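Local coordinates for protein involved in catabolism of external DNA (Legionella pneumophila subsp. pneumophila, PDB 2OO3), which probably methylates N6 of a specific adenine in 23S ribosomal RNA, using S-adenosyl-L-methionine as the methyl donor, at residues A11-D16 against E233-C238; G65-W70 against S94-Y99; I223-N228 against T259-F264. All coordinates share one frame; numbering follows the deposited sequence.

Contact 1: A11-D16 against E233-C238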
loop_
_atom_site.group_PDB
_atom_site.type_symbol
_atom_site.label_atom_id
_atom_site.label_comp_id
_atom_site.label_asym_id
_atom_site.label_seq_id
_atom_site.Cartn_x
_atom_site.Cartn_y
_atom_site.Cartn_z
ATOM N N ALA A 11 -0.370 -4.390 -12.788
ATOM C CA ALA A 11 0.389 -5.021 -11.685
ATOM C C ALA A 11 1.884 -4.767 -11.775
ATOM O O ALA A 11 2.515 -4.997 -12.813
ATOM C CB ALA A 11 0.139 -6.531 -11.636
ATOM N N GLY A 12 2.463 -4.324 -10.677
ATOM C CA GLY A 12 3.900 -4.105 -10.644
ATOM C C GLY A 12 4.333 -2.795 -11.273
ATOM O O GLY A 12 5.537 -2.603 -11.487
ATOM N N ASN A 13 3.378 -1.890 -11.564
ATOM C CA ASN A 13 3.746 -0.538 -12.049
ATOM C C ASN A 13 4.446 0.282 -10.936
ATOM O O ASN A 13 4.598 -0.209 -9.796
ATOM C CB ASN A 13 2.547 0.210 -12.689
ATOM C CG ASN A 13 1.495 0.665 -11.663
ATOM O OD1 ASN A 13 1.547 0.298 -10.508
ATOM N ND2 ASN A 13 0.533 1.487 -12.105
ATOM N N PHE A 14 4.886 1.506 -11.255
ATOM C CA PHE A 14 5.645 2.296 -10.291
ATOM C C PHE A 14 4.863 2.535 -8.999
ATOM O O PHE A 14 5.460 2.607 -7.904
ATOM C CB PHE A 14 6.130 3.632 -10.921
ATOM C CG PHE A 14 5.069 4.696 -10.963
ATOM C CD1 PHE A 14 5.011 5.658 -9.979
ATOM C CD2 PHE A 14 4.096 4.693 -11.952
ATOM C CE1 PHE A 14 4.036 6.653 -9.995
ATOM C CE2 PHE A 14 3.103 5.694 -11.980
ATOM C CZ PHE A 14 3.074 6.658 -10.994
ATOM N N ALA A 15 3.540 2.645 -9.100
ATOM C CA ALA A 15 2.688 2.896 -7.936
ATOM C C ALA A 15 2.627 1.693 -7.023
ATOM O O ALA A 15 2.666 1.840 -5.795
ATOM C CB ALA A 15 1.285 3.252 -8.385
ATOM N N ASP A 16 2.505 0.500 -7.612
ATOM C CA ASP A 16 2.635 -0.742 -6.834
ATOM C C ASP A 16 3.953 -0.797 -6.087
ATOM O O ASP A 16 4.010 -1.192 -4.942
ATOM C CB ASP A 16 2.515 -1.972 -7.733
ATOM C CG ASP A 16 1.062 -2.466 -7.863
ATOM O OD1 ASP A 16 0.149 -1.847 -7.255
ATOM O OD2 ASP A 16 0.848 -3.484 -8.577
ATOM N N GLU A 233 -0.682 13.122 -18.878
ATOM C CA GLU A 233 -1.746 12.237 -19.319
ATOM C C GLU A 233 -1.694 10.973 -18.477
ATOM O O GLU A 233 -0.608 10.401 -18.284
ATOM C CB GLU A 233 -1.584 11.880 -20.807
ATOM C CG GLU A 233 -2.706 10.976 -21.305
ATOM C CD GLU A 233 -2.753 10.799 -22.838
ATOM O OE1 GLU A 233 -1.726 11.047 -23.525
ATOM O OE2 GLU A 233 -3.844 10.397 -23.341
ATOM N N GLY A 234 -2.851 10.557 -17.962
ATOM C CA GLY A 234 -2.964 9.396 -17.077
ATOM C C GLY A 234 -2.340 9.694 -15.720
ATOM O O GLY A 234 -2.252 10.852 -15.297
ATOM N N MET A 235 -1.890 8.651 -15.030
ATOM C CA MET A 235 -1.354 8.831 -13.690
ATOM C C MET A 235 0.096 9.270 -13.752
ATOM O O MET A 235 0.976 8.480 -14.100
ATOM C CB MET A 235 -1.494 7.516 -12.898
ATOM C CG MET A 235 -1.017 7.567 -11.424
ATOM S SD MET A 235 -1.310 5.993 -10.522
ATOM C CE MET A 235 -0.454 4.776 -11.434
ATOM N N THR A 236 0.382 10.513 -13.394
ATOM C CA THR A 236 1.764 11.001 -13.542
ATOM C C THR A 236 2.548 10.846 -12.244
ATOM O O THR A 236 3.763 11.106 -12.187
ATOM C CB THR A 236 1.748 12.480 -13.892
ATOM O OG1 THR A 236 0.939 13.145 -12.911
ATOM C CG2 THR A 236 1.133 12.662 -15.290
ATOM N N GLY A 237 1.841 10.450 -11.191
ATOM C CA GLY A 237 2.490 10.291 -9.888
ATOM C C GLY A 237 1.492 9.671 -8.963
ATOM O O GLY A 237 0.332 9.436 -9.345
ATOM N N CYS A 238 1.912 9.427 -7.727
ATOM C CA CYS A 238 0.973 8.883 -6.748
ATOM C C CYS A 238 1.503 9.161 -5.354
ATOM O O CYS A 238 2.634 9.650 -5.191
ATOM C CB CYS A 238 0.834 7.362 -6.981
ATOM S SG CYS A 238 2.303 6.446 -6.494
#
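A short, nearly straight bond from G12 N to D16 OD2 (2.8 Å, 168°) braces the turn from which N13 and F14 reach toward M235. The other carboxylate oxygen of D16 forms a salt bridge with K19. G12 has a positive phi, and a side chain there would press on the carbonyl oxygen of A11. N13 is the N-cap of helix 14-30: chi1 of 71° sets CG between the backbone N and the carbonyl carbon, and OD1 accepts from D16 N at 3.1 Å. Asparagine suits the place because its carbonyl caps while its amide nitrogen is turned to 233-238, ND2 lying 3.5 Å from M235 CE. The methionine chain runs extended and then bends at chi3 (58°), which brings its methyl group among three partners: that amide, F14 CE2 at 3.7 Å and A15 CB at 3.8 Å. M235 SD makes an oblique Met-aromatic contact with the F14 ring, and C238 SG a Cys sulfur-aromatic one, 4.9 Å from the centroid. G237 CA meets the ring edge at CZ (3.8 Å). A15, small enough for the helix to come close, also touches C238 SG; its side chain is about 7 Å from that of D166, the predicted proton acceptor. The start of helix 14-30 is thus joined to strand 237-243 and the loop before it through an apolar, sulfur-containing interface, held by dispersion rather than hydrogen bonds.

Contact 2: G65-W70 against S94-Y99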
loop_
_atom_site.group_PDB
_atom_site.type_symbol
_atom_site.label_atom_id
_atom_site.label_comp_id
_atom_site.label_asym_id
_atom_site.label_seq_id
_atom_site.Cartn_x
_atom_site.Cartn_y
_atom_site.Cartn_z
ATOM N N GLY A 65 8.135 -0.496 -13.588
ATOM C CA GLY A 65 7.921 -0.370 -12.171
ATOM C C GLY A 65 8.874 -1.318 -11.522
ATOM O O GLY A 65 10.045 -1.007 -11.367
ATOM N N ILE A 66 8.360 -2.484 -11.140
ATOM C CA ILE A 66 9.168 -3.498 -10.510
ATOM C C ILE A 66 10.388 -3.961 -11.348
ATOM O O ILE A 66 11.441 -4.243 -10.783
ATOM C CB ILE A 66 8.329 -4.728 -10.052
ATOM C CG1 ILE A 66 9.185 -5.752 -9.287
ATOM C CG2 ILE A 66 7.658 -5.436 -11.226
ATOM C CD1 ILE A 66 9.981 -5.158 -8.113
ATOM N N ASN A 67 10.258 -4.065 -12.671
ATOM C CA ASN A 67 11.338 -4.732 -13.401
ATOM C C ASN A 67 12.750 -4.105 -13.230
ATOM O O ASN A 67 13.712 -4.844 -13.001
ATOM C CB ASN A 67 10.989 -4.967 -14.878
ATOM C CG ASN A 67 11.686 -6.191 -15.448
ATOM O OD1 ASN A 67 11.834 -7.214 -14.763
ATOM N ND2 ASN A 67 12.112 -6.104 -16.711
ATOM N N PRO A 68 12.890 -2.767 -13.378
ATOM C CA PRO A 68 14.237 -2.172 -13.154
ATOM C C PRO A 68 14.755 -2.359 -11.722
ATOM O O PRO A 68 15.964 -2.507 -11.495
ATOM C CB PRO A 68 14.022 -0.666 -13.429
ATOM C CG PRO A 68 12.747 -0.598 -14.266
ATOM C CD PRO A 68 11.897 -1.754 -13.789
ATOM N N VAL A 69 13.830 -2.367 -10.767
ATOM C CA VAL A 69 14.168 -2.488 -9.358
ATOM C C VAL A 69 14.628 -3.926 -9.126
ATOM O O VAL A 69 15.693 -4.164 -8.495
ATOM C CB VAL A 69 12.942 -2.079 -8.444
ATOM C CG1 VAL A 69 13.201 -2.399 -6.990
ATOM C CG2 VAL A 69 12.648 -0.594 -8.573
ATOM N N TRP A 70 13.851 -4.872 -9.657
ATOM C CA TRP A 70 14.142 -6.287 -9.537
ATOM C C TRP A 70 15.459 -6.671 -10.207
ATOM O O TRP A 70 16.274 -7.388 -9.622
ATOM C CB TRP A 70 13.029 -7.121 -10.169
ATOM C CG TRP A 70 13.314 -8.633 -10.260
ATOM C CD1 TRP A 70 13.582 -9.349 -11.408
ATOM C CD2 TRP A 70 13.324 -9.598 -9.177
ATOM N NE1 TRP A 70 13.767 -10.681 -11.100
ATOM C CE2 TRP A 70 13.618 -10.862 -9.746
ATOM C CE3 TRP A 70 13.125 -9.507 -7.783
ATOM C CZ2 TRP A 70 13.684 -12.042 -8.980
ATOM C CZ3 TRP A 70 13.208 -10.682 -7.010
ATOM C CH2 TRP A 70 13.489 -11.933 -7.622
ATOM N N SER A 94 14.747 -16.464 -11.466
ATOM C CA SER A 94 15.155 -15.048 -11.458
ATOM C C SER A 94 14.410 -14.238 -12.498
ATOM O O SER A 94 14.548 -13.021 -12.550
ATOM C CB SER A 94 16.656 -14.917 -11.693
ATOM O OG SER A 94 16.983 -15.506 -12.937
ATOM N N THR A 95 13.630 -14.922 -13.335
ATOM C CA THR A 95 12.765 -14.248 -14.300
ATOM C C THR A 95 11.407 -13.935 -13.662
ATOM O O THR A 95 10.768 -14.801 -13.057
ATOM C CB THR A 95 12.556 -15.080 -15.609
ATOM O OG1 THR A 95 13.723 -15.882 -15.868
ATOM C CG2 THR A 95 12.336 -14.139 -16.773
ATOM N N LEU A 96 10.980 -12.687 -13.796
ATOM C CA LEU A 96 9.751 -12.240 -13.182
ATOM C C LEU A 96 8.534 -12.785 -13.927
ATOM O O LEU A 96 8.257 -12.389 -15.068
ATOM C CB LEU A 96 9.750 -10.720 -13.186
ATOM C CG LEU A 96 9.312 -9.925 -11.976
ATOM C CD1 LEU A 96 9.981 -10.410 -10.678
ATOM C CD2 LEU A 96 9.627 -8.447 -12.243
ATOM N N SER A 97 7.818 -13.706 -13.294
ATOM C CA SER A 97 6.643 -14.308 -13.893
ATOM C C SER A 97 5.396 -13.863 -13.157
ATOM O O SER A 97 4.350 -13.723 -13.781
ATOM C CB SER A 97 6.700 -15.844 -13.827
ATOM O OG SER A 97 7.746 -16.345 -14.656
ATOM N N TYR A 98 5.543 -13.678 -11.835
ATOM C CA TYR A 98 4.459 -13.291 -10.931
ATOM C C TYR A 98 4.833 -12.061 -10.131
ATOM O O TYR A 98 5.993 -11.902 -9.698
ATOM C CB TYR A 98 4.096 -14.446 -9.975
ATOM C CG TYR A 98 2.953 -15.284 -10.524
ATOM C CD1 TYR A 98 1.658 -15.141 -10.029
ATOM C CD2 TYR A 98 3.164 -16.168 -11.599
ATOM C CE1 TYR A 98 0.583 -15.918 -10.577
ATOM C CE2 TYR A 98 2.106 -16.931 -12.149
ATOM C CZ TYR A 98 0.840 -16.794 -11.633
ATOM O OH TYR A 98 -0.198 -17.535 -12.186
ATOM N N TYR A 99 3.857 -11.192 -9.927
ATOM C CA TYR A 99 4.001 -10.120 -8.945
ATOM C C TYR A 99 2.974 -10.315 -7.800
ATOM O O TYR A 99 1.793 -10.545 -8.079
ATOM C CB TYR A 99 3.815 -8.738 -9.634
ATOM C CG TYR A 99 4.094 -7.574 -8.698
ATOM C CD1 TYR A 99 5.397 -7.225 -8.381
ATOM C CD2 TYR A 99 3.053 -6.868 -8.099
ATOM C CE1 TYR A 99 5.661 -6.170 -7.523
ATOM C CE2 TYR A 99 3.304 -5.828 -7.204
ATOM C CZ TYR A 99 4.623 -5.482 -6.945
ATOM O OH TYR A 99 4.907 -4.501 -6.052
#
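The indole of W70 carries L96 on one face and S94 at its edge. L96 CD1 sits over the five-membered ring, 3.6 Å from its centroid and only 2° off the normal, a CH-pi contact. At the edge, W70 NE1 donates to S94 O at 2.9 Å and 163°; the acceptor lies in the plane of the indole, while NE1 stands above the plane of the S94 carbonyl, 39° out of it. Tryptophan serves both needs, with a broad apolar face for a methyl and one N-H for a loop carbonyl. The Y99 ring, by contrast, is met obliquely by I66, whose CB is 3.9 Å from Y99 CE1.

Leucine suits position 96 because its two methyls divide the work. CD1 takes the indole, whereas L96 CD2 packs on I66 CG2 at 3.7 Å. On its other contact, L96 CD2 lies beside N67 OD1 at 3.6 Å. These residues join the short helix 66-71 to the loop leading into strand 98-100, which pairs with 48-50 in a small antiparallel sheet. In the sequence this region comes between strands 38-41 and 115-119 of the Rossmann-like methyltransferase sheet, consistent with the inserted subdomain of RlmJ enzymes. I87 of helix 81-90 completes the packing, touching I66, W70 and L96 alike.

With CG2 set between its backbone N and carbonyl carbon, beta-branched I66 packs between L96 and Y99, CG2 on the leucine and CB on the ring. The Y99 ring also meets that of H20, a residue predicted to bind S-adenosyl-L-methionine, and its hydroxyl is hydrogen-bonded to H20 ND1 and to the hydroxyl of Y83.

Contact 3: I223-N228 against T259-F264; sequences IELHLN and TLTTYF
The backbones of 223-228 and 259-264 draw together along the contact, L225 and T261 having their CA atoms 7.9 Å apart and L227 and F264 theirs 6.6 Å apart. L225 is the central side chain. Its CG is anti to the backbone N (chi1 178°), and the two branches then part: CD1 meets T261 CG2 at 3.9 Å, whereas CD2 comes to the edge of the F264 ring, 3.9 Å from CD2 of the phenylalanine. The leucine and the phenylalanine side chains cross at about a right angle. L260 CD1 lies a little farther off, 4.3 Å from L225 CD2. Threonine fits at 261 because its hydroxyl bonds to E258 O, which lets the methyl serve the apolar side. L227 approaches F264 more closely, its CD2 being 3.6 Å from CB. On strand 220-226 H226 points the other way, and its NE2 donates to E224 OE1 at 2.7 Å in a bent bond (134°); the other oxygen of E224 is held by R222 and Y198. Any pull of the carboxylate on the imidazole charge is probably lessened by R222. In the sheet, 220-226 lies between 237-243 and 270-275, with C238 and S270 among its backbone partners, while helix 14-30 places V17 against L260 and F14 against F264, and V69 of helix 66-71 touches both L260 and F264.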
loop_
_atom_site.group_PDB
_atom_site.type_symbol
_atom_site.label_atom_id
_atom_site.label_comp_id
_atom_site.label_asym_id
_atom_site.label_seq_id
_atom_site.Cartn_x
_atom_site.Cartn_y
_atom_site.Cartn_z
ATOM N N ILE A 223 3.472 11.045 1.608
ATOM C CA ILE A 223 4.603 10.799 0.734
ATOM C C ILE A 223 4.109 10.742 -0.721
ATOM O O ILE A 223 2.991 10.277 -0.991
ATOM C CB ILE A 223 5.360 9.521 1.151
ATOM C CG1 ILE A 223 4.482 8.282 0.932
ATOM C CG2 ILE A 223 5.797 9.643 2.635
ATOM C CD1 ILE A 223 5.247 6.923 1.091
ATOM N N GLU A 224 4.892 11.284 -1.655
ATOM C CA GLU A 224 4.478 11.250 -3.054
ATOM C C GLU A 224 5.693 11.000 -3.916
ATOM O O GLU A 224 6.799 11.333 -3.528
ATOM C CB GLU A 224 3.786 12.551 -3.495
ATOM C CG GLU A 224 2.493 12.826 -2.765
ATOM C CD GLU A 224 1.698 14.000 -3.344
ATOM O OE1 GLU A 224 2.212 14.682 -4.273
ATOM O OE2 GLU A 224 0.581 14.237 -2.847
ATOM N N LEU A 225 5.453 10.396 -5.069
ATOM C CA LEU A 225 6.474 10.064 -6.048
ATOM C C LEU A 225 5.911 10.543 -7.375
ATOM O O LEU A 225 4.808 10.165 -7.753
ATOM C CB LEU A 225 6.674 8.536 -6.060
ATOM C CG LEU A 225 7.657 7.899 -7.041
ATOM C CD1 LEU A 225 9.080 8.359 -6.788
ATOM C CD2 LEU A 225 7.595 6.370 -6.956
ATOM N N HIS A 226 6.666 11.366 -8.081
ATOM C CA HIS A 226 6.188 11.981 -9.289
ATOM C C HIS A 226 7.144 11.643 -10.428
ATOM O O HIS A 226 8.366 11.870 -10.336
ATOM C CB HIS A 226 6.065 13.485 -9.091
ATOM C CG HIS A 226 5.026 13.874 -8.094
ATOM N ND1 HIS A 226 3.676 13.688 -8.314
ATOM C CD2 HIS A 226 5.131 14.446 -6.874
ATOM C CE1 HIS A 226 2.997 14.118 -7.265
ATOM N NE2 HIS A 226 3.857 14.580 -6.377
ATOM N N LEU A 227 6.581 11.084 -11.499
ATOM C CA LEU A 227 7.391 10.725 -12.641
ATOM C C LEU A 227 7.825 11.939 -13.490
ATOM O O LEU A 227 8.835 11.870 -14.181
ATOM C CB LEU A 227 6.641 9.728 -13.521
ATOM C CG LEU A 227 6.309 8.372 -12.929
ATOM C CD1 LEU A 227 5.491 7.586 -13.969
ATOM C CD2 LEU A 227 7.575 7.622 -12.543
ATOM N N ASN A 228 7.042 13.007 -13.442
ATOM C CA ASN A 228 7.262 14.235 -14.217
ATOM C C ASN A 228 7.500 14.018 -15.700
ATOM O O ASN A 228 8.504 14.515 -16.240
ATOM C CB ASN A 228 8.347 15.109 -13.586
ATOM C CG ASN A 228 8.056 15.406 -12.122
ATOM O OD1 ASN A 228 6.957 15.810 -11.778
ATOM N ND2 ASN A 228 9.033 15.197 -11.268
ATOM N N THR A 259 15.975 6.456 -3.653
ATOM C CA THR A 259 16.378 5.311 -4.483
ATOM C C THR A 259 15.465 5.112 -5.704
ATOM O O THR A 259 15.949 4.928 -6.832
ATOM C CB THR A 259 16.473 3.996 -3.656
ATOM O OG1 THR A 259 17.358 4.216 -2.561
ATOM C CG2 THR A 259 17.026 2.879 -4.473
ATOM N N LEU A 260 14.155 5.143 -5.490
ATOM C CA LEU A 260 13.207 4.944 -6.604
ATOM C C LEU A 260 13.327 5.995 -7.743
ATOM O O LEU A 260 13.155 5.680 -8.936
ATOM C CB LEU A 260 11.769 4.865 -6.063
ATOM C CG LEU A 260 11.515 3.630 -5.176
ATOM C CD1 LEU A 260 10.068 3.654 -4.734
ATOM C CD2 LEU A 260 11.829 2.320 -5.976
ATOM N N THR A 261 13.610 7.242 -7.383
ATOM C CA THR A 261 13.757 8.283 -8.398
ATOM C C THR A 261 15.006 8.026 -9.245
ATOM O O THR A 261 15.120 8.603 -10.320
ATOM C CB THR A 261 13.836 9.702 -7.827
ATOM O OG1 THR A 261 14.997 9.835 -7.003
ATOM C CG2 THR A 261 12.598 10.046 -6.998
ATOM N N THR A 262 15.930 7.177 -8.786
ATOM C CA THR A 262 17.060 6.796 -9.645
ATOM C C THR A 262 16.663 5.723 -10.683
ATOM O O THR A 262 17.368 5.536 -11.661
ATOM C CB THR A 262 18.312 6.318 -8.858
ATOM O OG1 THR A 262 18.092 5.019 -8.290
ATOM C CG2 THR A 262 18.690 7.312 -7.748
ATOM N N TYR A 263 15.546 5.025 -10.459
ATOM C CA TYR A 263 15.041 4.019 -11.405
ATOM C C TYR A 263 13.914 4.546 -12.291
ATOM O O TYR A 263 13.811 4.176 -13.446
ATOM C CB TYR A 263 14.584 2.740 -10.665
ATOM C CG TYR A 263 15.721 2.010 -9.977
ATOM C CD1 TYR A 263 16.551 1.145 -10.692
ATOM C CD2 TYR A 263 15.974 2.194 -8.619
ATOM C CE1 TYR A 263 17.606 0.490 -10.075
ATOM C CE2 TYR A 263 17.044 1.547 -7.983
ATOM C CZ TYR A 263 17.842 0.693 -8.708
ATOM O OH TYR A 263 18.888 0.026 -8.082
ATOM N N PHE A 264 13.068 5.413 -11.765
ATOM C CA PHE A 264 11.905 5.868 -12.527
ATOM C C PHE A 264 12.178 7.257 -13.125
ATOM O O PHE A 264 12.319 8.228 -12.376
ATOM C CB PHE A 264 10.669 5.918 -11.633
ATOM C CG PHE A 264 10.367 4.602 -10.893
ATOM C CD1 PHE A 264 10.592 3.368 -11.489
ATOM C CD2 PHE A 264 9.793 4.627 -9.623
ATOM C CE1 PHE A 264 10.293 2.175 -10.808
ATOM C CE2 PHE A 264 9.509 3.448 -8.930
ATOM C CZ PHE A 264 9.767 2.210 -9.544
#

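From the N terminus, 11-16 opens helix 14-30 and waits 216 residues for 233-238, so contact 1 closes the longest loop. Contact 2 lies nested within it, closing a short loop between helix 66-71 and the start of strand 98-100. Contact 3 follows in series after contact 2 and closes a loop of 30 residues, tying strand 220-226 to the end of helix 249-263. It crosses contact 1: 223-228 comes before 233-238, and 259-264 after it. Strands 220-226 and 237-243 are neighbours in the main sheet, and T236 O to L227 N continues their pairing. G12 O to I66 N links contacts 1 and 2, and G65 packs on F264 between contacts 2 and 3.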